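MEM-A1 (Soil metagenome, PDB 6E0S) probably hydrolyses beta-lactam antibiotics as a zinc-dependent subclass B3 metallo-beta-lactamase, which would confer antibiotic resistance. Local coordinates at residues Phe31-Ser36 / Ala187-Ala192; Ala47-Ser52 / Leu77-Glu82; Ile57-Gly62 / Trp176-Thr181; Asp83-Leu88 / Val154-Leu159. All coordinates share one frame; numbering follows the deposited sequence.

Interaction 1. Residues Phe31-Ser36 / Ala187-Ala192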
loop_
_atom_site.group_PDB
_atom_site.type_symbol
_atom_site.label_atom_id
_atom_site.label_comp_id
_atom_site.label_asym_id
_atom_site.label_seq_id
_atom_site.Cartn_x
_atom_site.Cartn_y
_atom_site.Cartn_z
ATOM N N PHE A 31 -10.212 12.835 3.087
ATOM C CA PHE A 31 -10.766 12.933 4.431
ATOM C C PHE A 31 -9.700 12.605 5.451
ATOM O O PHE A 31 -8.792 11.810 5.193
ATOM C CB PHE A 31 -11.971 11.995 4.646
ATOM C CG PHE A 31 -11.764 10.556 4.151
ATOM C CD1 PHE A 31 -12.037 10.218 2.825
ATOM C CD2 PHE A 31 -11.375 9.543 5.029
ATOM C CE1 PHE A 31 -11.863 8.900 2.384
ATOM C CE2 PHE A 31 -11.219 8.211 4.591
ATOM C CZ PHE A 31 -11.464 7.898 3.263
ATOM N N ALA A 32 -9.833 13.216 6.625
ATOM C CA ALA A 32 -9.057 12.802 7.780
ATOM C C ALA A 32 -9.483 11.418 8.231
ATOM O O ALA A 32 -10.680 11.112 8.278
ATOM C CB ALA A 32 -9.252 13.786 8.932
ATOM N N VAL A 33 -8.501 10.585 8.595
ATOM C CA VAL A 33 -8.823 9.246 9.066
ATOM C C VAL A 33 -8.688 9.267 10.589
ATOM O O VAL A 33 -9.647 8.989 11.311
ATOM C CB VAL A 33 -7.934 8.168 8.416
ATOM C CG1 VAL A 33 -8.287 6.829 8.946
ATOM C CG2 VAL A 33 -8.151 8.189 6.875
ATOM N N PHE A 34 -7.503 9.619 11.077
ATOM C CA PHE A 34 -7.232 9.686 12.511
ATOM C C PHE A 34 -6.044 10.612 12.732
ATOM O O PHE A 34 -4.997 10.407 12.133
ATOM C CB PHE A 34 -6.933 8.299 13.063
ATOM C CG PHE A 34 -7.140 8.183 14.535
ATOM C CD1 PHE A 34 -8.381 7.812 15.025
ATOM C CD2 PHE A 34 -6.119 8.478 15.427
ATOM C CE1 PHE A 34 -8.608 7.697 16.390
ATOM C CE2 PHE A 34 -6.333 8.362 16.809
ATOM C CZ PHE A 34 -7.586 7.973 17.281
ATOM N N GLY A 35 -6.212 11.628 13.577
ATOM C CA GLY A 35 -5.065 12.489 13.864
ATOM C C GLY A 35 -4.594 13.167 12.585
ATOM O O GLY A 35 -5.400 13.669 11.792
ATOM N N SER A 36 -3.277 13.117 12.337
ATOM C CA SER A 36 -2.660 13.764 11.175
ATOM C C SER A 36 -2.591 12.846 9.949
ATOM O O SER A 36 -1.888 13.170 8.971
ATOM C CB SER A 36 -1.247 14.276 11.530
ATOM O OG SER A 36 -0.277 13.235 11.586
ATOM N N ALA A 187 -4.334 5.265 17.880
ATOM C CA ALA A 187 -4.796 4.144 17.073
ATOM C C ALA A 187 -3.613 3.533 16.346
ATOM O O ALA A 187 -2.810 4.269 15.754
ATOM C CB ALA A 187 -5.841 4.602 16.040
ATOM N N ALA A 188 -3.534 2.198 16.350
ATOM C CA ALA A 188 -2.560 1.496 15.531
ATOM C C ALA A 188 -3.063 1.457 14.078
ATOM O O ALA A 188 -4.109 0.850 13.787
ATOM C CB ALA A 188 -2.310 0.095 16.092
ATOM N N MET A 189 -2.341 2.147 13.180
ATOM C CA MET A 189 -2.699 2.278 11.773
ATOM C C MET A 189 -1.988 1.209 10.969
ATOM O O MET A 189 -0.823 0.900 11.239
ATOM C CB MET A 189 -2.298 3.664 11.237
ATOM C CG MET A 189 -2.647 4.809 12.239
ATOM S SD MET A 189 -4.436 4.992 12.400
ATOM C CE MET A 189 -4.874 5.621 10.802
ATOM N N VAL A 190 -2.692 0.619 9.989
ATOM C CA VAL A 190 -2.066 -0.388 9.148
ATOM C C VAL A 190 -2.405 -0.063 7.704
ATOM O O VAL A 190 -3.591 -0.047 7.342
ATOM C CB VAL A 190 -2.523 -1.817 9.487
ATOM C CG1 VAL A 190 -1.990 -2.802 8.433
ATOM C CG2 VAL A 190 -2.086 -2.233 10.916
ATOM N N TYR A 191 -1.374 0.214 6.896
ATOM C CA TYR A 191 -1.515 0.311 5.430
ATOM C C TYR A 191 -1.152 -1.066 4.891
ATOM O O TYR A 191 0.018 -1.428 4.818
ATOM C CB TYR A 191 -0.625 1.388 4.820
ATOM C CG TYR A 191 -0.979 1.649 3.362
ATOM C CD1 TYR A 191 -1.709 2.785 3.014
ATOM C CD2 TYR A 191 -0.583 0.769 2.345
ATOM C CE1 TYR A 191 -2.042 3.059 1.709
ATOM C CE2 TYR A 191 -0.895 1.074 0.984
ATOM C CZ TYR A 191 -1.639 2.212 0.711
ATOM O OH TYR A 191 -1.996 2.543 -0.591
ATOM N N ALA A 192 -2.156 -1.854 4.539
ATOM C CA ALA A 192 -1.912 -3.243 4.179
ATOM C C ALA A 192 -1.702 -3.356 2.674
ATOM O O ALA A 192 -2.511 -2.849 1.890
ATOM C CB ALA A 192 -3.086 -4.122 4.626
#
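Met-189, whose thioether methyl rests against Val-33 and Phe-34, is anchored at its backbone: Met-189 N is hydrogen-bonded to Trp-178 O of the adjoining strand. From this fixed point the side chain curls at chi2 and chi3 (-67° and -69°). The bends set CE against strand residues 33 and 34, where Met-189 CE lies 4.1 Å from Val-33 CG1 and also 4.1 Å from Phe-34 CB. Val-33 and Met-189 run past each other in opposite directions, branch alongside chain. Two consecutive residues, Val-33 and Phe-34, can both serve the contact because they form a classic beta bulge opposite Thr-37. The bulge sits on an outermost strand of the larger sheet of the metallo-beta-lactamase sandwich, and the strand it meets, 185-192, belongs to the smaller one; the two segment axes pass 9.6 Å apart. Ala-187 meets the ring itself. Its methyl makes a CH-pi contact: Ala-187 CB stands 3.8 Å from the centroid of the Phe-34 ring and almost exactly over its centre, 8° off the normal. Beside the methyl, Ala-187 N approaches Phe-34 CE2 to 3.8 Å. Ile-232 of the next strand touches Val-33, Phe-34 and Met-189 alike, while the next residue in the chain is held by Gly-35 N, hydrogen-bonded to Glu-182 OE2.

Interaction 2. Residues Ala47-Ser52 / Leu77-Glu82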
loop_
_atom_site.group_PDB
_atom_site.type_symbol
_atom_site.label_atom_id
_atom_site.label_comp_id
_atom_site.label_asym_id
_atom_site.label_seq_id
_atom_site.Cartn_x
_atom_site.Cartn_y
_atom_site.Cartn_z
ATOM N N ALA A 47 -4.151 6.057 -1.321
ATOM C CA ALA A 47 -2.937 6.773 -0.969
ATOM C C ALA A 47 -3.223 7.458 0.351
ATOM O O ALA A 47 -4.344 7.894 0.596
ATOM C CB ALA A 47 -2.531 7.808 -2.034
ATOM N N VAL A 48 -2.212 7.574 1.197
ATOM C CA VAL A 48 -2.425 8.067 2.544
ATOM C C VAL A 48 -1.350 9.086 2.869
ATOM O O VAL A 48 -0.154 8.810 2.700
ATOM C CB VAL A 48 -2.427 6.910 3.564
ATOM C CG1 VAL A 48 -2.251 7.455 5.001
ATOM C CG2 VAL A 48 -3.713 6.089 3.418
ATOM N N LEU A 49 -1.779 10.255 3.358
ATOM C CA LEU A 49 -0.885 11.328 3.773
ATOM C C LEU A 49 -0.762 11.326 5.295
ATOM O O LEU A 49 -1.771 11.410 6.000
ATOM C CB LEU A 49 -1.419 12.686 3.323
ATOM C CG LEU A 49 -0.489 13.872 3.679
ATOM C CD1 LEU A 49 0.745 13.824 2.795
ATOM C CD2 LEU A 49 -1.294 15.183 3.468
ATOM N N ILE A 50 0.466 11.238 5.797
ATOM C CA ILE A 50 0.732 11.304 7.231
ATOM C C ILE A 50 1.436 12.625 7.458
ATOM O O ILE A 50 2.621 12.762 7.131
ATOM C CB ILE A 50 1.593 10.130 7.725
ATOM C CG1 ILE A 50 1.041 8.806 7.191
ATOM C CG2 ILE A 50 1.669 10.155 9.260
ATOM C CD1 ILE A 50 1.898 7.521 7.551
ATOM N N ALA A 51 0.732 13.585 8.024
ATOM C CA ALA A 51 1.210 14.967 8.009
ATOM C C ALA A 51 1.939 15.343 9.296
ATOM O O ALA A 51 1.684 14.765 10.359
ATOM C CB ALA A 51 0.043 15.910 7.790
ATOM N N SER A 52 2.863 16.309 9.198
ATOM C CA SER A 52 3.480 16.848 10.403
ATOM C C SER A 52 4.071 18.219 10.100
ATOM O O SER A 52 4.363 18.543 8.934
ATOM C CB SER A 52 4.564 15.903 10.950
ATOM O OG SER A 52 5.821 16.238 10.386
ATOM N N LEU A 77 -6.590 19.764 1.069
ATOM C CA LEU A 77 -6.616 19.677 2.526
ATOM C C LEU A 77 -5.795 20.764 3.207
ATOM O O LEU A 77 -5.834 20.859 4.442
ATOM C CB LEU A 77 -6.109 18.303 2.983
ATOM C CG LEU A 77 -6.973 17.077 2.665
ATOM C CD1 LEU A 77 -6.168 15.793 2.950
ATOM C CD2 LEU A 77 -8.268 17.067 3.477
ATOM N N GLY A 78 -5.046 21.553 2.453
ATOM C CA GLY A 78 -4.270 22.654 2.984
ATOM C C GLY A 78 -2.773 22.401 3.094
ATOM O O GLY A 78 -2.066 23.218 3.702
ATOM N N PHE A 79 -2.273 21.313 2.530
ATOM C CA PHE A 79 -0.860 20.968 2.570
ATOM C C PHE A 79 -0.189 21.274 1.223
ATOM O O PHE A 79 -0.848 21.460 0.199
ATOM C CB PHE A 79 -0.693 19.483 2.921
ATOM C CG PHE A 79 -1.287 19.094 4.254
ATOM C CD1 PHE A 79 -2.444 18.327 4.320
ATOM C CD2 PHE A 79 -0.693 19.513 5.445
ATOM C CE1 PHE A 79 -2.999 17.958 5.555
ATOM C CE2 PHE A 79 -1.245 19.141 6.677
ATOM C CZ PHE A 79 -2.402 18.371 6.717
ATOM N N LYS A 80 1.142 21.328 1.232
ATOM C CA LYS A 80 1.927 21.602 0.040
ATOM C C LYS A 80 2.706 20.362 -0.373
ATOM O O LYS A 80 3.268 19.657 0.473
ATOM C CB LYS A 80 2.906 22.743 0.268
ATOM C CG LYS A 80 2.248 24.040 0.681
ATOM C CD LYS A 80 3.304 25.067 1.064
ATOM C CE LYS A 80 2.720 26.126 1.991
ATOM N NZ LYS A 80 3.772 27.025 2.546
ATOM N N LEU A 81 2.788 20.120 -1.686
ATOM C CA LEU A 81 3.533 18.963 -2.166
ATOM C C LEU A 81 5.008 19.055 -1.777
ATOM O O LEU A 81 5.620 18.049 -1.424
ATOM C CB LEU A 81 3.396 18.833 -3.695
ATOM C CG LEU A 81 2.212 18.017 -4.202
ATOM C CD1 LEU A 81 2.371 16.543 -3.905
ATOM C CD2 LEU A 81 0.904 18.524 -3.588
ATOM N N GLU A 82 5.591 20.254 -1.811
ATOM C CA GLU A 82 7.002 20.338 -1.459
ATOM C C GLU A 82 7.271 20.075 0.012
ATOM O O GLU A 82 8.437 19.929 0.387
ATOM C CB GLU A 82 7.597 21.682 -1.869
ATOM C CG GLU A 82 7.417 21.987 -3.345
ATOM C CD GLU A 82 8.335 23.105 -3.805
ATOM O OE1 GLU A 82 8.517 24.073 -3.020
ATOM O OE2 GLU A 82 8.901 23.000 -4.929
#
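Phe-79 leaves its loop with CB directed at strand 48-50, and its ring meets first Leu-49 and then Ala-51. CG, held anti to the carbonyl carbon (chi1 -59°), is already 4.0 Å from Leu-49 CD2. One atom further out the approach is tighter, Phe-79 CD1 lying 3.5 Å from that same Leu-49 CD2, and CE1 still borders the methyl. At the tip the partner changes: Phe-79 CZ is 3.6 Å from Ala-51 CB and CE2 is close behind at 3.7 Å from Ala-51 CB. Both methyls come in at a slant to the ring. Residues 49 and 51 project from the same side of the backbone, so the ring spans two alternate side chains, i and i+2. This is the helix-bearing outer side of the metallo-beta-lactamase sandwich: helix 66-76 ends in a Schellman motif at Gly-78, whose positive phi turns the chain out of the helix just before Phe-79, and Ile-74 of that helix also touches the Phe-79 side chain. In Leu-49, CG lies opposite the backbone N (chi1 -178°), and chi2 then turns CD2 rather than CD1 toward the ring. The rings of His-56 and Tyr-38 each meet Phe-79 in edge-to-face fashion. Tyr-38 also pairs with Leu-49 through the backbone, and Ala-51 O accepts a hydrogen bond from Ser-36 OG.

Interaction 3. Residues Ile57-Gly62 / Trp176-Thr181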
loop_
_atom_site.group_PDB
_atom_site.type_symbol
_atom_site.label_atom_id
_atom_site.label_comp_id
_atom_site.label_asym_id
_atom_site.label_seq_id
_atom_site.Cartn_x
_atom_site.Cartn_y
_atom_site.Cartn_z
ATOM N N ILE A 57 4.700 12.297 5.145
ATOM C CA ILE A 57 4.963 11.024 4.487
ATOM C C ILE A 57 3.746 10.667 3.657
ATOM O O ILE A 57 2.616 10.708 4.157
ATOM C CB ILE A 57 5.262 9.921 5.510
ATOM C CG1 ILE A 57 6.517 10.314 6.275
ATOM C CG2 ILE A 57 5.335 8.544 4.816
ATOM C CD1 ILE A 57 6.893 9.332 7.456
ATOM N N LEU A 58 3.970 10.306 2.402
ATOM C CA LEU A 58 2.885 9.879 1.531
ATOM C C LEU A 58 3.055 8.398 1.187
ATOM O O LEU A 58 4.143 7.980 0.788
ATOM C CB LEU A 58 2.855 10.739 0.275
ATOM C CG LEU A 58 1.829 10.302 -0.752
ATOM C CD1 LEU A 58 0.356 10.574 -0.311
ATOM C CD2 LEU A 58 2.155 10.957 -2.114
ATOM N N ILE A 59 2.006 7.596 1.397
ATOM C CA ILE A 59 2.029 6.173 1.049
ATOM C C ILE A 59 1.296 6.008 -0.273
ATOM O O ILE A 59 0.097 6.297 -0.366
ATOM C CB ILE A 59 1.415 5.277 2.134
ATOM C CG1 ILE A 59 2.100 5.492 3.471
ATOM C CG2 ILE A 59 1.594 3.780 1.743
ATOM C CD1 ILE A 59 1.597 4.548 4.555
ATOM N N ASP A 60 2.066 5.598 -1.288
ATOM C CA ASP A 60 1.633 5.155 -2.609
ATOM C C ASP A 60 1.308 6.327 -3.522
ATOM O O ASP A 60 1.152 7.472 -3.070
ATOM C CB ASP A 60 0.458 4.173 -2.524
ATOM C CG ASP A 60 0.931 2.741 -2.435
ATOM O OD1 ASP A 60 2.154 2.508 -2.532
ATOM O OD2 ASP A 60 0.094 1.837 -2.245
ATOM N N GLY A 61 1.249 6.053 -4.820
ATOM C CA GLY A 61 0.936 7.087 -5.786
ATOM C C GLY A 61 -0.157 6.654 -6.746
ATOM O O GLY A 61 -0.436 7.366 -7.718
ATOM N N GLY A 62 -0.796 5.508 -6.490
ATOM C CA GLY A 62 -1.785 5.077 -7.458
ATOM C C GLY A 62 -1.137 4.864 -8.818
ATOM O O GLY A 62 0.073 4.624 -8.938
ATOM N N TRP A 176 2.791 -1.183 5.895
ATOM C CA TRP A 176 3.363 -0.116 6.707
ATOM C C TRP A 176 2.526 0.147 7.957
ATOM O O TRP A 176 1.290 0.203 7.891
ATOM C CB TRP A 176 3.472 1.158 5.868
ATOM C CG TRP A 176 4.303 1.006 4.653
ATOM C CD1 TRP A 176 3.858 0.670 3.384
ATOM C CD2 TRP A 176 5.707 1.212 4.549
ATOM N NE1 TRP A 176 4.923 0.679 2.508
ATOM C CE2 TRP A 176 6.060 1.019 3.192
ATOM C CE3 TRP A 176 6.708 1.557 5.463
ATOM C CZ2 TRP A 176 7.379 1.148 2.740
ATOM C CZ3 TRP A 176 8.002 1.687 5.014
ATOM C CH2 TRP A 176 8.325 1.489 3.653
ATOM N N THR A 177 3.177 0.325 9.107
ATOM C CA THR A 177 2.428 0.511 10.351
ATOM C C THR A 177 2.933 1.744 11.109
ATOM O O THR A 177 4.116 2.098 11.055
ATOM C CB THR A 177 2.495 -0.717 11.271
ATOM O OG1 THR A 177 3.844 -0.902 11.701
ATOM C CG2 THR A 177 2.031 -2.003 10.548
ATOM N N TRP A 178 2.009 2.419 11.797
ATOM C CA TRP A 178 2.347 3.601 12.587
ATOM C C TRP A 178 1.212 3.844 13.568
ATOM O O TRP A 178 0.161 3.208 13.501
ATOM C CB TRP A 178 2.601 4.858 11.722
ATOM C CG TRP A 178 1.405 5.404 10.955
ATOM C CD1 TRP A 178 0.728 6.562 11.213
ATOM C CD2 TRP A 178 0.800 4.849 9.773
ATOM N NE1 TRP A 178 -0.272 6.747 10.293
ATOM C CE2 TRP A 178 -0.256 5.705 9.405
ATOM C CE3 TRP A 178 1.028 3.696 9.007
ATOM C CZ2 TRP A 178 -1.072 5.454 8.300
ATOM C CZ3 TRP A 178 0.210 3.455 7.904
ATOM C CH2 TRP A 178 -0.809 4.326 7.558
ATOM N N ARG A 179 1.438 4.753 14.506
ATOM C CA ARG A 179 0.392 5.146 15.442
ATOM C C ARG A 179 0.006 6.585 15.160
ATOM O O ARG A 179 0.877 7.426 14.914
ATOM C CB ARG A 179 0.868 5.007 16.903
ATOM C CG ARG A 179 1.020 3.552 17.292
ATOM C CD ARG A 179 1.062 3.355 18.816
ATOM N NE ARG A 179 -0.246 3.499 19.439
ATOM C CZ ARG A 179 -1.140 2.517 19.592
ATOM N NH1 ARG A 179 -0.896 1.280 19.187
ATOM N NH2 ARG A 179 -2.287 2.778 20.174
ATOM N N ALA A 180 -1.300 6.861 15.181
ATOM C CA ALA A 180 -1.838 8.206 15.055
ATOM C C ALA A 180 -2.540 8.545 16.359
ATOM O O ALA A 180 -2.922 7.646 17.115
ATOM C CB ALA A 180 -2.808 8.349 13.859
ATOM N N THR A 181 -2.667 9.847 16.640
ATOM C CA THR A 181 -3.193 10.322 17.915
ATOM C C THR A 181 -4.102 11.518 17.696
ATOM O O THR A 181 -3.844 12.365 16.835
ATOM C CB THR A 181 -2.074 10.728 18.916
ATOM O OG1 THR A 181 -1.280 11.773 18.340
ATOM C CG2 THR A 181 -1.168 9.552 19.260
#
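Ile-59 sets its terminal methyl against two tryptophans of strand 174-182. Ile-59 CD1 lies 3.8 Å from Trp-178 CZ3, with CH2 almost as near, and 4.1 Å from Trp-176 CB. The second branch shares the work: Ile-59 CG2 comes within 4.2 Å of Trp-176 CD1, meeting that indole at a slant. Ile-59 and Trp-178 advance from opposite directions, the methyl arriving obliquely at the benzo end of the ring. Trp-178 takes up this position with CG lying between the backbone N and the carbonyl carbon (chi1 66°), which brings the indole back along the strand until Trp-176 C lies in the ring plane at its edge. One shell further out, each indole is pinned by its N-H: Trp-178 NE1 is hydrogen-bonded to Thr-37 OG1, and Trp-176 NE1 to Asn-89 O. Ile-59 itself is fixed by its backbone, Ile-59 N to Val-48 O, and its side chain also touches Tyr-191. The phenol of that tyrosine turns to the next residue, Tyr-191 OH bonding to Asp-60 OD2. Ser-90 OG shares Asp-60 OD2, and Asn-89 ND2 takes Asp-60 OD1, so the buried carboxylate is gripped at both oxygens. Asn-89 and Ser-90 lead straight into the zinc ligands His-91 and His-93, with the side chain of Trp-176 about 13 Å from a zinc ion. Apolar residues thus join the facing sheets in the alpha-beta/beta-alpha sandwich of the metallo-beta-lactamase superfamily.

Interaction 4. Residues Asp83-Leu88 / Val154-Leu159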
loop_
_atom_site.group_PDB
_atom_site.type_symbol
_atom_site.label_atom_id
_atom_site.label_comp_id
_atom_site.label_asym_id
_atom_site.label_seq_id
_atom_site.Cartn_x
_atom_site.Cartn_y
_atom_site.Cartn_z
ATOM N N ASP A 83 6.236 19.961 0.842
ATOM C CA ASP A 83 6.437 19.504 2.217
ATOM C C ASP A 83 6.391 17.984 2.349
ATOM O O ASP A 83 6.659 17.455 3.434
ATOM C CB ASP A 83 5.391 20.142 3.135
ATOM C CG ASP A 83 5.608 21.642 3.298
ATOM O OD1 ASP A 83 6.753 22.111 3.091
ATOM O OD2 ASP A 83 4.633 22.371 3.589
ATOM N N VAL A 84 6.037 17.262 1.298
ATOM C CA VAL A 84 6.084 15.805 1.360
ATOM C C VAL A 84 7.542 15.410 1.211
ATOM O O VAL A 84 8.157 15.663 0.169
ATOM C CB VAL A 84 5.225 15.167 0.268
ATOM C CG1 VAL A 84 5.349 13.602 0.297
ATOM C CG2 VAL A 84 3.758 15.635 0.411
ATOM N N LYS A 85 8.087 14.778 2.242
ATOM C CA LYS A 85 9.501 14.446 2.276
ATOM C C LYS A 85 9.793 13.020 1.834
ATOM O O LYS A 85 10.892 12.742 1.333
ATOM C CB LYS A 85 10.036 14.658 3.695
ATOM C CG LYS A 85 9.870 16.086 4.193
ATOM C CD LYS A 85 10.493 17.075 3.202
ATOM C CE LYS A 85 10.112 18.514 3.487
ATOM N NZ LYS A 85 10.581 19.444 2.372
ATOM N N LEU A 86 8.845 12.108 2.033
ATOM C CA LEU A 86 9.078 10.692 1.766
ATOM C C LEU A 86 7.835 10.134 1.126
ATOM O O LEU A 86 6.730 10.469 1.546
ATOM C CB LEU A 86 9.364 9.888 3.053
ATOM C CG LEU A 86 10.510 10.431 3.913
ATOM C CD1 LEU A 86 10.446 9.873 5.316
ATOM C CD2 LEU A 86 11.816 10.020 3.240
ATOM N N ILE A 87 8.019 9.302 0.116
ATOM C CA ILE A 87 6.918 8.580 -0.508
ATOM C C ILE A 87 7.229 7.109 -0.323
ATOM O O ILE A 87 8.318 6.663 -0.705
ATOM C CB ILE A 87 6.758 8.937 -1.991
ATOM C CG1 ILE A 87 6.338 10.403 -2.137
ATOM C CG2 ILE A 87 5.702 8.032 -2.617
ATOM C CD1 ILE A 87 6.491 10.960 -3.618
ATOM N N LEU A 88 6.310 6.372 0.313
ATOM C CA LEU A 88 6.507 4.944 0.579
ATOM C C LEU A 88 5.669 4.144 -0.403
ATOM O O LEU A 88 4.590 4.576 -0.797
ATOM C CB LEU A 88 6.102 4.572 2.011
ATOM C CG LEU A 88 6.478 5.533 3.128
ATOM C CD1 LEU A 88 6.027 5.017 4.532
ATOM C CD2 LEU A 88 7.980 5.890 3.086
ATOM N N VAL A 154 10.887 4.235 9.639
ATOM C CA VAL A 154 11.080 5.472 8.889
ATOM C C VAL A 154 10.658 6.625 9.793
ATOM O O VAL A 154 9.505 6.676 10.238
ATOM C CB VAL A 154 10.251 5.443 7.597
ATOM C CG1 VAL A 154 10.399 6.730 6.805
ATOM C CG2 VAL A 154 10.645 4.221 6.747
ATOM N N LYS A 155 11.587 7.537 10.079
ATOM C CA LYS A 155 11.377 8.583 11.074
ATOM C C LYS A 155 11.355 9.954 10.417
ATOM O O LYS A 155 12.231 10.269 9.620
ATOM C CB LYS A 155 12.478 8.532 12.133
ATOM C CG LYS A 155 12.371 7.337 13.064
ATOM C CD LYS A 155 11.865 7.790 14.430
ATOM C CE LYS A 155 12.740 8.898 14.968
ATOM N NZ LYS A 155 12.299 9.423 16.274
ATOM N N LEU A 156 10.360 10.768 10.759
ATOM C CA LEU A 156 10.316 12.158 10.307
ATOM C C LEU A 156 9.614 12.974 11.384
ATOM O O LEU A 156 8.383 12.912 11.519
ATOM C CB LEU A 156 9.604 12.278 8.973
ATOM C CG LEU A 156 9.418 13.683 8.415
ATOM C CD1 LEU A 156 10.755 14.314 8.136
ATOM C CD2 LEU A 156 8.578 13.531 7.145
ATOM N N GLY A 157 10.388 13.733 12.142
ATOM C CA GLY A 157 9.844 14.482 13.255
ATOM C C GLY A 157 9.075 13.574 14.195
ATOM O O GLY A 157 9.596 12.558 14.668
ATOM N N PRO A 158 7.798 13.892 14.427
ATOM C CA PRO A 158 6.944 13.045 15.272
ATOM C C PRO A 158 6.371 11.821 14.569
ATOM O O PRO A 158 5.526 11.135 15.146
ATOM C CB PRO A 158 5.819 14.011 15.657
ATOM C CG PRO A 158 5.630 14.838 14.298
ATOM C CD PRO A 158 7.052 15.004 13.786
ATOM N N LEU A 159 6.756 11.525 13.326
ATOM C CA LEU A 159 6.222 10.382 12.612
ATOM C C LEU A 159 7.207 9.226 12.660
ATOM O O LEU A 159 8.415 9.421 12.521
ATOM C CB LEU A 159 5.933 10.706 11.146
ATOM C CG LEU A 159 5.196 12.010 10.854
ATOM C CD1 LEU A 159 4.991 12.263 9.329
ATOM C CD2 LEU A 159 3.869 12.039 11.577
#
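Strands 84-88 and 154-156 face each other from different sheets, nearly antiparallel at 162° with segment axes 9.1 Å apart, and bring Leu-86 opposite Val-154 and Lys-85 opposite Leu-156. Leu-86 and Val-154 reach toward each other tip to tip, and Leu-86 CD1 to Val-154 CG1 at 3.5 Å is tighter than usual for two methyl groups. Val-154 aims that methyl across the interface because CG1 points away from its own backbone N (chi1 179°). Beside this pair, Leu-156 CD2 touches the root of the lysine, 3.9 Å from Lys-85 CB and 4.1 Å from Lys-85 CG, the two side chains crossing at about a right angle. The lysine chain then bends at chi2 and carries its ammonium away to Glu-82 O, so the aliphatic part alone covers the leucine. Leu-156 is set by a type II' turn: Leu-156 N donates to Leu-159 O at 2.9 Å, and Leu-159 N to Leu-156 O at 2.8 Å, with Gly-157 at the positive-phi position. Ile-57 touches Leu-156 and Leu-112 touches Val-154, so the strands on either side of 84-88 continue the apolar layer. The contact packs an outermost strand of the smaller sheet on an interior strand of the larger, in the two-sheet core of the metallo-beta-lactamase fold.

Interactions 1, 3 and 4 lie between the two mixed sheets of the sandwich, whereas interaction 2 is on the outer face of the larger one, by helix 66-76. Interaction 3 is central: its centre is about 8 Å from that of interaction 1 and about 9 Å from that of interaction 4, which are about 15 Å from each other. Strands 48-50, 56-59 and 84-88, neighbours in the larger sheet, tie interactions 2, 3 and 4 together; strands 174-182 and 185-192 pair interactions 3 and 1. Along the chain interaction 1 encloses the rest, interaction 3 encloses 4, and 2 alternates with 3, so interactions 1, 3 and 4 bring distant sequence into one core between the sheets.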